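Matching sites in DyP from Bjerkandera adusta, a protein that probably acts as a heme peroxidase, binding heme b and oxidising substrates such as dyes at the expense of hydrogen peroxide (PDB 3MM2 (chain A, 1.45 Å), residues Leu85-Phe90 and Gln360-Asn365), and in its relative Dye-decolorizing peroxidase from Irpex lacteus (PDB 7D8M (chain B, 2.00 Å), residues Leu86-Phe91 and Gln366-Asn371). Both blocks share one frame: the second was fitted to the first on N, CA, C and O of the twelve residues, RMSD 0.49 Å. Numbering follows each deposited sequence.

Structure 1 (3MM2).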
# COMPACT_ATOMS: atom_id res chain seq x y z
N LEU A 85 -22.25 -3.42 4.93
CA LEU A 85 -21.04 -4.20 5.23
C LEU A 85 -20.39 -3.83 6.55
O LEU A 85 -19.45 -4.51 6.98
CB LEU A 85 -20.02 -4.08 4.09
CG LEU A 85 -20.31 -4.91 2.85
CD1 LEU A 85 -19.42 -4.47 1.70
CD2 LEU A 85 -20.09 -6.39 3.14
N GLY A 86 -20.87 -2.76 7.19
CA GLY A 86 -20.42 -2.37 8.52
C GLY A 86 -19.20 -1.48 8.61
O GLY A 86 -18.71 -1.20 9.71
N ASP A 87 -18.68 -1.06 7.46
CA ASP A 87 -17.56 -0.13 7.46
C ASP A 87 -18.02 1.34 7.35
O ASP A 87 -18.88 1.66 6.54
CB ASP A 87 -16.59 -0.45 6.32
CG ASP A 87 -15.33 0.39 6.39
OD1 ASP A 87 -14.41 0.00 7.12
OD2 ASP A 87 -15.30 1.46 5.76
N ALA A 88 -17.43 2.21 8.16
CA ALA A 88 -17.83 3.61 8.21
C ALA A 88 -17.49 4.43 6.96
O ALA A 88 -18.23 5.36 6.62
CB ALA A 88 -17.25 4.29 9.45
N GLN A 89 -16.40 4.08 6.27
CA GLN A 89 -15.95 4.86 5.10
C GLN A 89 -16.37 4.31 3.75
O GLN A 89 -16.55 5.07 2.80
CB GLN A 89 -14.43 5.02 5.11
CG GLN A 89 -13.94 6.11 6.05
CD GLN A 89 -13.97 5.70 7.50
OE1 GLN A 89 -13.52 4.61 7.86
NE2 GLN A 89 -14.50 6.57 8.35
N PHE A 90 -16.50 2.99 3.65
CA PHE A 90 -16.80 2.36 2.37
C PHE A 90 -18.05 2.92 1.67
O PHE A 90 -18.01 3.15 0.46
CB PHE A 90 -16.89 0.83 2.57
CG PHE A 90 -17.30 0.09 1.34
CD1 PHE A 90 -16.39 -0.11 0.30
CD2 PHE A 90 -18.58 -0.44 1.24
CE1 PHE A 90 -16.77 -0.81 -0.82
CE2 PHE A 90 -18.96 -1.16 0.11
CZ PHE A 90 -18.05 -1.34 -0.92
N GLN A 360 -7.39 -4.36 4.67
CA GLN A 360 -7.71 -4.44 6.10
C GLN A 360 -9.20 -4.72 6.22
O GLN A 360 -9.98 -4.44 5.29
CB GLN A 360 -7.33 -3.13 6.83
CG GLN A 360 -8.01 -1.89 6.24
CD GLN A 360 -7.20 -1.27 5.11
OE1 GLN A 360 -6.09 -0.82 5.32
NE2 GLN A 360 -7.77 -1.26 3.90
N SER A 361 -9.62 -5.28 7.36
CA SER A 361 -11.04 -5.52 7.59
C SER A 361 -11.77 -4.23 7.93
O SER A 361 -12.95 -4.09 7.62
CB SER A 361 -11.25 -6.54 8.71
OG SER A 361 -10.73 -6.00 9.92
N ILE A 362 -11.07 -3.29 8.56
CA ILE A 362 -11.67 -2.02 8.96
C ILE A 362 -10.83 -0.89 8.37
O ILE A 362 -9.72 -0.64 8.82
CB ILE A 362 -11.76 -1.90 10.51
CG1 ILE A 362 -12.61 -3.03 11.09
CG2 ILE A 362 -12.31 -0.53 10.92
CD1 ILE A 362 -12.47 -3.23 12.62
N ILE A 363 -11.35 -0.24 7.34
CA ILE A 363 -10.61 0.83 6.65
C ILE A 363 -10.07 1.87 7.65
O ILE A 363 -8.91 2.30 7.56
CB ILE A 363 -11.47 1.51 5.55
CG1 ILE A 363 -11.79 0.48 4.46
CG2 ILE A 363 -10.74 2.73 4.94
CD1 ILE A 363 -12.72 0.99 3.37
N GLY A 364 -10.90 2.23 8.61
CA GLY A 364 -10.54 3.27 9.57
C GLY A 364 -9.45 2.90 10.55
O GLY A 364 -8.93 3.79 11.25
N ASN A 365 -9.12 1.61 10.62
CA ASN A 365 -8.05 1.12 11.50
C ASN A 365 -6.75 0.81 10.77
O ASN A 365 -5.71 0.68 11.40
CB ASN A 365 -8.50 -0.15 12.22
CG ASN A 365 -9.52 0.11 13.32
OD1 ASN A 365 -9.81 1.25 13.68
ND2 ASN A 365 -10.07 -0.97 13.85
O HOH W 1 -13.71 2.06 8.68
O HOH W 2 -15.21 -1.97 8.76
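Ile363 N donates to Asp87 OD1 (3.1 Å, 146° at the hydrogen), tying together the two halves of the DyP fold, each built on a ferredoxin-like four-stranded antiparallel sheet: the loop after helix 73-78 meets the loop leaving strand 353-360. This is packing away from the heme site. Aspartate suits the junction because chi1 (-173°, CG anti to the backbone N) turns its carboxylate toward Ile363; OD1 takes Ile363 N, and OD2 takes Phe90 N, three residues on (2.9 Å). Along Ile363, CB lies 3.7 Å and CG1 3.8 Å from Asp87 OD1, CG2 faces Gln89 CB at 4.3 Å, and CD1 meets Asp87 OD2 at 3.5 Å and Phe90 CB at 4.2 Å. Water 1 bridges Asp87 OD1 to Gly364 N and also donates to Gln89 OE1 (2.7 Å), the long amide chain bending inward to meet it. Water 2 links Asp87 OD1 to Ser361 O.

Structure 2 (7D8M).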
# COMPACT_ATOMS: atom_id res chain seq x y z
N LEU B 86 -21.90 -4.14 5.34
CA LEU B 86 -20.58 -4.48 5.84
C LEU B 86 -20.21 -3.73 7.12
O LEU B 86 -19.30 -4.17 7.83
CB LEU B 86 -19.53 -4.22 4.75
CG LEU B 86 -19.40 -5.24 3.61
CD1 LEU B 86 -18.68 -4.64 2.41
CD2 LEU B 86 -18.66 -6.47 4.08
N GLN B 87 -20.91 -2.63 7.42
CA GLN B 87 -20.69 -1.83 8.64
C GLN B 87 -19.35 -1.10 8.63
O GLN B 87 -18.78 -0.82 9.69
CB GLN B 87 -20.82 -2.66 9.91
CG GLN B 87 -22.20 -3.25 10.14
CD GLN B 87 -22.30 -4.02 11.44
OE1 GLN B 87 -22.82 -5.13 11.48
NE2 GLN B 87 -21.80 -3.42 12.52
N ASP B 88 -18.83 -0.77 7.45
CA ASP B 88 -17.62 0.04 7.33
C ASP B 88 -18.06 1.43 6.90
O ASP B 88 -18.47 1.64 5.76
CB ASP B 88 -16.64 -0.58 6.33
CG ASP B 88 -15.25 0.03 6.43
OD1 ASP B 88 -15.10 1.22 6.06
OD2 ASP B 88 -14.31 -0.68 6.86
N THR B 89 -17.99 2.38 7.84
CA THR B 89 -18.52 3.72 7.60
C THR B 89 -17.72 4.47 6.54
O THR B 89 -18.30 5.21 5.73
CB THR B 89 -18.56 4.50 8.93
OG1 THR B 89 -17.24 4.69 9.43
CG2 THR B 89 -19.37 3.75 9.98
N ALA B 90 -16.39 4.33 6.54
CA ALA B 90 -15.58 4.91 5.47
C ALA B 90 -15.97 4.32 4.11
O ALA B 90 -16.20 5.06 3.15
CB ALA B 90 -14.09 4.68 5.73
N PHE B 91 -16.04 2.99 4.02
CA PHE B 91 -16.39 2.35 2.76
C PHE B 91 -17.71 2.88 2.23
O PHE B 91 -17.85 3.19 1.04
CB PHE B 91 -16.47 0.84 2.92
CG PHE B 91 -17.00 0.12 1.69
CD1 PHE B 91 -16.22 0.02 0.54
CD2 PHE B 91 -18.28 -0.43 1.67
CE1 PHE B 91 -16.69 -0.63 -0.61
CE2 PHE B 91 -18.77 -1.07 0.51
CZ PHE B 91 -17.98 -1.18 -0.62
N GLN B 366 -7.25 -4.26 4.41
CA GLN B 366 -7.56 -4.38 5.84
C GLN B 366 -9.04 -4.70 5.98
O GLN B 366 -9.85 -4.37 5.11
CB GLN B 366 -7.24 -3.09 6.61
CG GLN B 366 -7.99 -1.86 6.09
CD GLN B 366 -7.27 -1.15 4.95
OE1 GLN B 366 -6.28 -0.45 5.17
NE2 GLN B 366 -7.77 -1.32 3.73
N SER B 367 -9.39 -5.31 7.11
CA SER B 367 -10.79 -5.64 7.37
C SER B 367 -11.61 -4.42 7.77
O SER B 367 -12.83 -4.44 7.62
CB SER B 367 -10.88 -6.72 8.45
OG SER B 367 -10.59 -6.18 9.74
N VAL B 368 -10.97 -3.37 8.29
CA VAL B 368 -11.66 -2.15 8.69
C VAL B 368 -10.86 -0.98 8.14
O VAL B 368 -9.73 -0.74 8.58
CB VAL B 368 -11.82 -2.03 10.21
CG1 VAL B 368 -12.54 -0.73 10.59
CG2 VAL B 368 -12.58 -3.24 10.75
N ILE B 369 -11.43 -0.26 7.17
CA ILE B 369 -10.74 0.89 6.59
C ILE B 369 -10.30 1.85 7.68
O ILE B 369 -9.17 2.35 7.68
CB ILE B 369 -11.63 1.58 5.54
CG1 ILE B 369 -11.90 0.63 4.38
CG2 ILE B 369 -10.99 2.84 5.00
CD1 ILE B 369 -12.71 1.26 3.26
N GLY B 370 -11.19 2.13 8.63
CA GLY B 370 -10.93 3.10 9.68
C GLY B 370 -9.78 2.72 10.59
O GLY B 370 -9.22 3.60 11.25
N ASN B 371 -9.43 1.42 10.66
CA ASN B 371 -8.34 0.93 11.50
C ASN B 371 -7.03 0.78 10.77
O ASN B 371 -5.98 0.71 11.42
CB ASN B 371 -8.70 -0.42 12.12
CG ASN B 371 -9.78 -0.32 13.17
OD1 ASN B 371 -10.16 0.77 13.60
ND2 ASN B 371 -10.30 -1.48 13.58
O HOH W 3 -14.03 2.15 8.41
O HOH W 4 -15.01 -2.68 8.40
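Between Asp88 and Ile369 the direct polar link is a hydrogen bond from Ile369 N to Asp88 OD2 (2.9 Å, 157° at the hydrogen). One aspartate again ties the halves of the fold by their backbones: chi1 (-166°, CG anti to the backbone N) turns the carboxylate toward Ile369; of its oxygens OD2 takes Ile369 N, and OD1 takes Phe91 N, three residues on (2.9 Å). Along Ile369, CB and CG1 each lie 3.7 Å from Asp88 OD2, CG2 faces Ala90 CB at 3.7 Å, and CD1 meets Asp88 OD1 at 3.7 Å and Phe91 CB at 3.8 Å. At Ala90 a methyl is enough to pack against CG2 of Ile369, and it has no polar group to place there. Water 3 bridges Asp88 OD1 to Gly370 N (2.8 Å), and water 4 links Asp88 OD2 to Ser367 O.

Structure 1 against structure 2
The sharpest difference is Gln89(A) against Ala90(B): CG, CD, OE1 and NE2 of the glutamine have no counterpart in the alanine. Gln89(A) OE1 approaches Gly364(A) N to 3.6 Å and accepts from water 1; in structure 2 the closest approach is Ala90(B) CB to Gly370(B) N at 4.8 Å, and alanine has no polar tip to offer the water. Water 3 nevertheless occupies the place of water 1, so the solvent bridge from the aspartate to the glycine nitrogen is present in both. The CB atoms of Gln89(A) and Ala90(B) stand 0.8 Å apart after superposition, yet each touches CG2 of Ile363(A) or Ile369(B), whose side chains keep their place, as do those of Phe90(A) and Phe91(B). Next to this position the backbone also lies differently: the CA atoms of Ala88(A) and Thr89(B) stand 0.9 Å apart after superposition, and Thr89(B), exposed like Ala88(A), has OG1 and CG2 without a counterpart. At Gly86(A) against Gln87(B) phi is positive in both, a conformation easy for glycine that the glutamine adopts too. Across the contact, Ile362(A) CG2 and Val368(B) CG1 fall 0.4 Å apart, as do Ile362(A) CG1 and Val368(B) CG2; both branches keep their place, and only the terminal CD1 is absent from the valine.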